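Local coordinates for protein induced by osmotic stress (Scheffersomyces stipitis, PDB 5YWN), which probably acts as an NADP-dependent carbonyl reductase of the extended short-chain dehydrogenase/reductase family, reducing haloketones asymmetrically to alcohols, at residues Y122-S125 and V126-S130; E94-I97 and P98-G102; Q17-A20 and L21-K25. The protein carries 1 engineered substitution. All coordinates share one frame; numbering follows the deposited sequence.

Contact 1. Residues Y122-S125 and V126-S130; sequences YTSS and VVAMS. With NAP (NADP nicotinamide-adenine-dinucleotide phosphate), chain B.
Ser125 offers two oxygens to the turn that follows it, and the backbone N-H groups of Val127 and Ala128 take one each. The hydrogen bonds come first. Val127 N points almost straight at Ser125 OG (3.2 Å, N-H...O angle 169°), closing an ST turn. This is possible because the hydroxyl lies trans to the serine's own N (chi1 172°), on the side of its carbonyl carbon. Ala128 N bonds to Ser125 O at 3.0 Å, approaching from well above the carbonyl plane, 54° out of it, and closing a beta turn from Ser125 to Ala128. The next turn follows at once, with Met129 N on Val126 O.

Methyl groups close in on the two serine hydroxyls. One methyl of Val127, CG2, rests on Ser125 OG at 3.5 Å, while the same side chain also meets Phe164 and Lys167 of helix 159-181. Ala128 CB lies 3.5 Å from Ser124 OG, a buried hydroxyl bonded to Glu171; the small side chain fits beside it.

The third kind of contact is with NADP. Thr123 CG2 sits 3.3 Å from O4D of the nicotinamide ribose, while the threonine's own hydroxyl, OG1, bonds to His245. On the nicotinamide ring, Ser124 O comes within 3.4 Å of C6N and Ser125 OG within 3.3 Å of C5N. With alanine at Ser125 the hydroxyl is gone, which would probably leave Val127 N without its side-chain partner and strip the polar group from beside C5N.

A strand that runs out into small hydroxyl residues against the nicotinamide, close to Tyr163 and Lys167 with their Tyr-x-x-x-Lys spacing, is the active-site layout of short-chain dehydrogenases/reductases; the place of Ser125 is consistent with the family's conserved serine.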
loop_
_atom_site.group_PDB
_atom_site.type_symbol
_atom_site.label_atom_id
_atom_site.label_comp_id
_atom_site.label_asym_id
_atom_site.label_seq_id
_atom_site.Cartn_x
_atom_site.Cartn_y
_atom_site.Cartn_z
ATOM N N TYR A 122 -8.910 -0.544 -5.838
ATOM C CA TYR A 122 -8.762 0.218 -4.649
ATOM C C TYR A 122 -7.704 -0.404 -3.739
ATOM O O TYR A 122 -7.757 -1.545 -3.456
ATOM C CB TYR A 122 -10.076 0.336 -3.918
ATOM C CG TYR A 122 -9.949 1.018 -2.610
ATOM C CD1 TYR A 122 -9.612 2.339 -2.551
ATOM C CD2 TYR A 122 -10.086 0.336 -1.443
ATOM C CE1 TYR A 122 -9.470 2.982 -1.378
ATOM C CE2 TYR A 122 -9.943 0.961 -0.257
ATOM C CZ TYR A 122 -9.614 2.290 -0.242
ATOM O OH TYR A 122 -9.437 2.922 0.886
ATOM N N THR A 123 -6.766 0.395 -3.291
ATOM C CA THR A 123 -5.748 -0.066 -2.386
ATOM C C THR A 123 -6.306 -0.007 -0.933
ATOM O O THR A 123 -6.381 0.989 -0.347
ATOM C CB THR A 123 -4.419 0.726 -2.459
ATOM O OG1 THR A 123 -3.958 0.868 -3.772
ATOM C CG2 THR A 123 -3.347 0.085 -1.583
ATOM N N SER A 124 -6.683 -1.149 -0.429
ATOM C CA SER A 124 -7.185 -1.262 0.908
ATOM C C SER A 124 -6.040 -1.665 1.832
ATOM O O SER A 124 -4.959 -1.225 1.649
ATOM C CB SER A 124 -8.350 -2.229 0.996
ATOM O OG SER A 124 -9.103 -2.084 2.136
ATOM N N SER A 125 -6.355 -2.442 2.850
ATOM C CA SER A 125 -5.417 -2.931 3.814
ATOM C C SER A 125 -5.958 -4.083 4.647
ATOM O O SER A 125 -7.118 -4.221 4.809
ATOM C CB SER A 125 -4.973 -1.807 4.733
ATOM O OG SER A 125 -4.210 -2.259 5.771
ATOM N N VAL A 126 -5.068 -4.802 5.286
ATOM C CA VAL A 126 -5.458 -5.820 6.223
ATOM C C VAL A 126 -6.278 -5.228 7.369
ATOM O O VAL A 126 -7.054 -5.886 7.893
ATOM C CB VAL A 126 -4.273 -6.627 6.783
ATOM C CG1 VAL A 126 -3.435 -5.815 7.724
ATOM C CG2 VAL A 126 -4.746 -7.934 7.366
ATOM N N VAL A 127 -6.075 -3.966 7.674
ATOM C CA VAL A 127 -6.779 -3.266 8.717
ATOM C C VAL A 127 -8.270 -3.145 8.454
ATOM O O VAL A 127 -9.007 -2.966 9.361
ATOM C CB VAL A 127 -6.151 -1.934 9.127
ATOM C CG1 VAL A 127 -4.676 -2.111 9.397
ATOM C CG2 VAL A 127 -6.413 -0.855 8.111
ATOM N N ALA A 128 -8.656 -3.248 7.202
ATOM C CA ALA A 128 -10.041 -3.359 6.800
ATOM C C ALA A 128 -10.707 -4.666 7.240
ATOM O O ALA A 128 -11.855 -4.732 7.334
ATOM C CB ALA A 128 -10.239 -3.099 5.321
ATOM N N MET A 129 -9.908 -5.676 7.455
ATOM C CA MET A 129 -10.340 -7.005 7.703
ATOM C C MET A 129 -10.333 -7.443 9.153
ATOM O O MET A 129 -10.751 -8.493 9.474
ATOM C CB MET A 129 -9.461 -7.940 6.918
ATOM C CG MET A 129 -9.260 -7.582 5.476
ATOM S SD MET A 129 -8.124 -8.654 4.634
ATOM C CE MET A 129 -8.862 -8.737 3.054
ATOM N N SER A 130 -9.825 -6.583 9.992
ATOM C CA SER A 130 -9.453 -6.910 11.321
ATOM C C SER A 130 -9.437 -5.754 12.291
ATOM O O SER A 130 -9.627 -4.658 11.928
ATOM C CB SER A 130 -8.079 -7.512 11.303
ATOM O OG SER A 130 -7.956 -8.425 12.339
HETATM P PA NAP B . 2.528 6.831 1.923
HETATM O O1A NAP B . 3.891 6.415 1.424
HETATM O O2A NAP B . 2.403 7.958 2.921
HETATM O O5B NAP B . 1.610 7.183 0.648
HETATM C C5B NAP B . 0.458 8.010 0.793
HETATM C C4B NAP B . 0.331 8.932 -0.415
HETATM O O4B NAP B . -1.026 9.364 -0.561
HETATM C C3B NAP B . 1.201 10.170 -0.266
HETATM O O3B NAP B . 2.176 10.233 -1.312
HETATM C C2B NAP B . 0.264 11.360 -0.334
HETATM O O2B NAP B . 0.610 12.214 -1.420
HETATM C C1B NAP B . -1.134 10.790 -0.520
HETATM N N9A NAP B . -2.007 11.203 0.608
HETATM C C8A NAP B . -1.851 10.837 1.895
HETATM N N7A NAP B . -2.820 11.390 2.670
HETATM C C5A NAP B . -3.617 12.124 1.873
HETATM C C6A NAP B . -4.823 12.966 2.045
HETATM N N6A NAP B . -5.388 13.138 3.265
HETATM N N1A NAP B . -5.339 13.557 0.946
HETATM C C2A NAP B . -4.794 13.400 -0.276
HETATM N N3A NAP B . -3.699 12.649 -0.498
HETATM C C4A NAP B . -3.076 11.998 0.513
HETATM O O3 NAP B . 1.798 5.533 2.535
HETATM P PN NAP B . 2.084 4.071 1.925
HETATM O O1N NAP B . 2.704 3.220 3.007
HETATM O O2N NAP B . 2.794 4.241 0.602
HETATM O O5D NAP B . 0.602 3.514 1.633
HETATM C C5D NAP B . 0.088 3.486 0.303
HETATM C C4D NAP B . -1.345 2.967 0.312
HETATM O O4D NAP B . -1.356 1.552 0.530
HETATM C C3D NAP B . -2.172 3.614 1.412
HETATM O O3D NAP B . -3.245 4.380 0.855
HETATM C C2D NAP B . -2.707 2.481 2.264
HETATM O O2D NAP B . -4.138 2.501 2.295
HETATM C C1D NAP B . -2.200 1.195 1.630
HETATM N N1N NAP B . -1.452 0.407 2.615
HETATM C C2N NAP B . -0.128 0.574 2.731
HETATM C C3N NAP B . 0.599 -0.162 3.660
HETATM C C7N NAP B . 2.082 0.030 3.784
HETATM O O7N NAP B . 2.665 -0.426 4.753
HETATM N N7N NAP B . 2.725 0.697 2.826
HETATM C C4N NAP B . -0.058 -1.076 4.470
HETATM C C5N NAP B . -1.430 -1.230 4.331
HETATM C C6N NAP B . -2.109 -0.469 3.387
HETATM P P2B NAP B . 1.646 13.427 -1.208
HETATM O O1X NAP B . 1.252 14.432 -2.264
HETATM O O2X NAP B . 1.392 13.880 0.209
HETATM O O3X NAP B . 2.999 12.792 -1.426
#

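Contact 2. Residues E94-I97 and P98-G102; sequences EILI and PAING
Ile100 lies one helical turn beyond Leu96 and packs its whole long branch against that residue. Ile100 CB stands 3.5 Å from Leu96 O, and CG1 follows at 3.4 Å from the same oxygen. The branch runs this way because CG1 is trans to the carbonyl carbon of Ile100 (chi1 -61°), which sends it back along the helix. At the tip, Ile100 CD1 is still 3.6 Å from Leu96 O, and it also meets Leu96 CD2 at 4.3 Å, a loose methyl-to-methyl contact. The oxygen under this branch is not left to carbon alone: Ile100 N gives Leu96 O a straight hydrogen bond of 3.0 Å (172°). A beta-branched, wholly apolar residue suits such a place, since it covers a backbone bond and presents methyls to the neighbouring helices.

One step on, Asn101 lies alongside Ile97, both side chains pointing the same way on a partly exposed flank. Asn101 N reaches Ile97 O at 2.8 Å, bent to 132° at the hydrogen, and the amide end ND2 passes 3.8 Å from Ile97 CG2. A short polar chain fits here, on the flank less deeply buried than that of Ala99. Pro98 interrupts the pattern. Having no N-H, it gives nothing to the preceding turn, which is widened into a pi-type turn, and its ring carbon CD lies 3.6 Å from Ile95 O; the helix is kinked at this point. The ring of Pro98 also touches the bound NADP.

The stretch belongs to helix 91-113, which connects strands 74-79 and 119-123. Ile95 rests on Ala162 and Ser166 of helix 159-181, Ala99 on Ser166, and Ile100 on Phe169 of the same helix, while Leu96 and Ile100 both pack on Tyr152 of helix 152-155.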
loop_
_atom_site.group_PDB
_atom_site.type_symbol
_atom_site.label_atom_id
_atom_site.label_comp_id
_atom_site.label_asym_id
_atom_site.label_seq_id
_atom_site.Cartn_x
_atom_site.Cartn_y
_atom_site.Cartn_z
ATOM N N GLU A 94 -8.816 14.603 9.188
ATOM C CA GLU A 94 -7.554 14.234 8.668
ATOM C C GLU A 94 -7.336 12.784 8.288
ATOM O O GLU A 94 -6.430 12.492 7.578
ATOM C CB GLU A 94 -6.457 14.689 9.614
ATOM C CG GLU A 94 -6.449 16.163 9.932
ATOM C CD GLU A 94 -5.324 16.528 10.871
ATOM O OE1 GLU A 94 -5.576 16.958 11.996
ATOM O OE2 GLU A 94 -4.195 16.333 10.471
ATOM N N ILE A 95 -8.147 11.899 8.786
ATOM C CA ILE A 95 -7.980 10.524 8.440
ATOM C C ILE A 95 -9.230 9.913 7.801
ATOM O O ILE A 95 -9.184 9.455 6.740
ATOM C CB ILE A 95 -7.544 9.720 9.671
ATOM C CG1 ILE A 95 -6.190 10.187 10.171
ATOM C CG2 ILE A 95 -7.530 8.244 9.375
ATOM C CD1 ILE A 95 -5.752 9.590 11.462
ATOM N N LEU A 96 -10.328 9.914 8.522
ATOM C CA LEU A 96 -11.516 9.266 8.079
ATOM C C LEU A 96 -12.190 9.854 6.852
ATOM O O LEU A 96 -12.401 9.163 5.961
ATOM C CB LEU A 96 -12.487 9.126 9.219
ATOM C CG LEU A 96 -12.134 8.165 10.342
ATOM C CD1 LEU A 96 -12.836 8.593 11.584
ATOM C CD2 LEU A 96 -12.460 6.737 10.021
ATOM N N ILE A 97 -12.457 11.134 6.828
ATOM C CA ILE A 97 -13.132 11.747 5.714
ATOM C C ILE A 97 -12.371 11.695 4.375
ATOM O O ILE A 97 -12.905 11.253 3.440
ATOM C CB ILE A 97 -13.577 13.167 6.065
ATOM C CG1 ILE A 97 -14.656 13.122 7.103
ATOM C CG2 ILE A 97 -14.071 13.925 4.872
ATOM C CD1 ILE A 97 -14.916 14.452 7.704
ATOM N N PRO A 98 -11.099 12.023 4.329
ATOM C CA PRO A 98 -10.365 11.903 3.076
ATOM C C PRO A 98 -10.345 10.497 2.536
ATOM O O PRO A 98 -10.438 10.383 1.384
ATOM C CB PRO A 98 -8.978 12.327 3.450
ATOM C CG PRO A 98 -9.161 13.225 4.556
ATOM C CD PRO A 98 -10.266 12.635 5.348
ATOM N N ALA A 99 -10.194 9.488 3.358
ATOM C CA ALA A 99 -10.287 8.173 2.855
ATOM C C ALA A 99 -11.679 7.810 2.344
ATOM O O ALA A 99 -11.814 7.358 1.273
ATOM C CB ALA A 99 -9.868 7.207 3.923
ATOM N N ILE A 100 -12.691 7.990 3.172
ATOM C CA ILE A 100 -14.020 7.583 2.835
ATOM C C ILE A 100 -14.723 8.444 1.770
ATOM O O ILE A 100 -15.161 7.955 0.807
ATOM C CB ILE A 100 -14.891 7.528 4.100
ATOM C CG1 ILE A 100 -14.344 6.531 5.109
ATOM C CG2 ILE A 100 -16.318 7.176 3.766
ATOM C CD1 ILE A 100 -14.936 6.706 6.457
ATOM N N ASN A 101 -14.807 9.722 2.001
ATOM C CA ASN A 101 -15.307 10.640 1.023
ATOM C C ASN A 101 -14.455 10.728 -0.231
ATOM O O ASN A 101 -14.958 10.691 -1.286
ATOM C CB ASN A 101 -15.556 11.998 1.627
ATOM C CG ASN A 101 -16.847 12.054 2.412
ATOM O OD1 ASN A 101 -17.489 11.073 2.628
ATOM N ND2 ASN A 101 -17.193 13.193 2.836
ATOM N N GLY A 102 -13.162 10.752 -0.065
ATOM C CA GLY A 102 -12.283 10.775 -1.187
ATOM C C GLY A 102 -12.512 9.560 -2.076
ATOM O O GLY A 102 -12.553 9.703 -3.249
#

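Contact 3. Residues Q17-A20 and L21-K25; sequences QIIA and LVLSK
Gln17 and Leu21 open a run of helical bonds in helix 13-24, the first helix of the Rossmann fold, which follows the glycine-rich loop and links strands 4-7 and 28-33. Four consecutive carbonyls are satisfied by N-H groups four residues on. Leu21 N bonds to Gln17 O at 3.1 Å, Val22 N to Ile18 O at 2.9 Å, and Leu23 N to Ile19 O at 2.9 Å. The last, Ser24 N to Ala20 O, is longer at 3.2 Å and more bent (147°), as the helix runs out. The amide of Gln17 is bound elsewhere, NE2 to the carbonyl of Pro198.

Apolar residues cover the sheet side: Ile19 and Leu23 lie side by side, CG2 against CD1 at 3.7 Å, and both reach Val29. Val22 touches Val5 and Val29, its beta branch close over the carbonyl of Ile18.

At the final turn, Leu21 O has two donors. Lys25 N reaches Leu21 O at 3.3 Å, and Ser24, its hydroxyl tucked between its own N and carbonyl carbon (chi1 86°), directs OG to that oxygen at 2.8 Å.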
loop_
_atom_site.group_PDB
_atom_site.type_symbol
_atom_site.label_atom_id
_atom_site.label_comp_id
_atom_site.label_asym_id
_atom_site.label_seq_id
_atom_site.Cartn_x
_atom_site.Cartn_y
_atom_site.Cartn_z
ATOM N N GLN A 17 6.302 2.299 -6.922
ATOM C CA GLN A 17 6.572 0.968 -7.351
ATOM C C GLN A 17 5.531 0.458 -8.339
ATOM O O GLN A 17 5.861 -0.144 -9.262
ATOM C CB GLN A 17 6.752 0.021 -6.173
ATOM C CG GLN A 17 8.084 0.135 -5.444
ATOM C CD GLN A 17 9.246 -0.539 -6.168
ATOM O OE1 GLN A 17 9.200 -0.770 -7.296
ATOM N NE2 GLN A 17 10.257 -0.822 -5.470
ATOM N N ILE A 18 4.279 0.760 -8.105
ATOM C CA ILE A 18 3.246 0.434 -9.029
ATOM C C ILE A 18 3.525 1.132 -10.367
ATOM O O ILE A 18 3.462 0.523 -11.351
ATOM C CB ILE A 18 1.868 0.858 -8.478
ATOM C CG1 ILE A 18 1.430 -0.073 -7.350
ATOM C CG2 ILE A 18 0.801 0.922 -9.562
ATOM C CD1 ILE A 18 0.168 0.336 -6.673
ATOM N N ILE A 19 3.853 2.402 -10.331
ATOM C CA ILE A 19 4.106 3.164 -11.512
ATOM C C ILE A 19 5.294 2.602 -12.294
ATOM O O ILE A 19 5.186 2.387 -13.414
ATOM C CB ILE A 19 4.301 4.660 -11.185
ATOM C CG1 ILE A 19 2.991 5.296 -10.699
ATOM C CG2 ILE A 19 4.876 5.421 -12.367
ATOM C CD1 ILE A 19 3.116 6.609 -10.033
ATOM N N ALA A 20 6.382 2.298 -11.618
ATOM C CA ALA A 20 7.547 1.727 -12.256
ATOM C C ALA A 20 7.231 0.395 -12.901
ATOM O O ALA A 20 7.679 0.144 -13.959
ATOM C CB ALA A 20 8.682 1.586 -11.291
ATOM N N LEU A 21 6.460 -0.439 -12.243
ATOM C CA LEU A 21 6.048 -1.649 -12.843
ATOM C C LEU A 21 5.136 -1.457 -14.038
ATOM O O LEU A 21 5.345 -2.029 -15.031
ATOM C CB LEU A 21 5.388 -2.550 -11.842
ATOM C CG LEU A 21 4.778 -3.828 -12.406
ATOM C CD1 LEU A 21 5.820 -4.691 -13.037
ATOM C CD2 LEU A 21 3.978 -4.610 -11.387
ATOM N N VAL A 22 4.141 -0.626 -13.910
ATOM C CA VAL A 22 3.204 -0.389 -14.986
ATOM C C VAL A 22 3.890 0.213 -16.235
ATOM O O VAL A 22 3.643 -0.190 -17.320
ATOM C CB VAL A 22 2.017 0.418 -14.444
ATOM C CG1 VAL A 22 1.349 1.263 -15.468
ATOM C CG2 VAL A 22 1.060 -0.484 -13.701
ATOM N N LEU A 23 4.793 1.122 -16.028
ATOM C CA LEU A 23 5.572 1.680 -17.078
ATOM C C LEU A 23 6.437 0.622 -17.763
ATOM O O LEU A 23 6.564 0.636 -18.920
ATOM C CB LEU A 23 6.416 2.812 -16.572
ATOM C CG LEU A 23 5.669 4.109 -16.255
ATOM C CD1 LEU A 23 6.565 5.158 -15.701
ATOM C CD2 LEU A 23 4.937 4.660 -17.435
ATOM N N SER A 24 6.983 -0.296 -17.009
ATOM C CA SER A 24 7.813 -1.340 -17.543
ATOM C C SER A 24 7.086 -2.276 -18.487
ATOM O O SER A 24 7.652 -2.808 -19.373
ATOM C CB SER A 24 8.532 -2.095 -16.443
ATOM O OG SER A 24 7.769 -3.109 -15.926
ATOM N N LYS A 25 5.814 -2.451 -18.270
ATOM C CA LYS A 25 5.000 -3.287 -19.108
ATOM C C LYS A 25 4.412 -2.572 -20.350
ATOM O O LYS A 25 3.678 -3.135 -21.097
ATOM C CB LYS A 25 3.913 -3.955 -18.286
ATOM C CG LYS A 25 4.417 -4.821 -17.157
ATOM C CD LYS A 25 4.796 -6.200 -17.593
ATOM C CE LYS A 25 5.538 -6.940 -16.506
ATOM N NZ LYS A 25 6.078 -8.243 -16.942
#

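From the N terminus the order is contact 3, contact 2, contact 1. They lie in series: none encloses or crosses another, and each closes only a local turn. Contact 3 lies within the crossover helix between the first two strands in the sequence. Contact 2 lies in the crossover from strand 74-79 to strand 119-123, and contact 1 begins on that second strand and turns away beyond its end. Since right-handed crossovers run outward in opposite directions from the sheet's middle, the helices of contacts 3 and 2 cover opposite faces, the centres of the two contacts being about 27 Å apart. Contact 1 lies between, nearest atoms about 5 Å from each, beside the bound NADP.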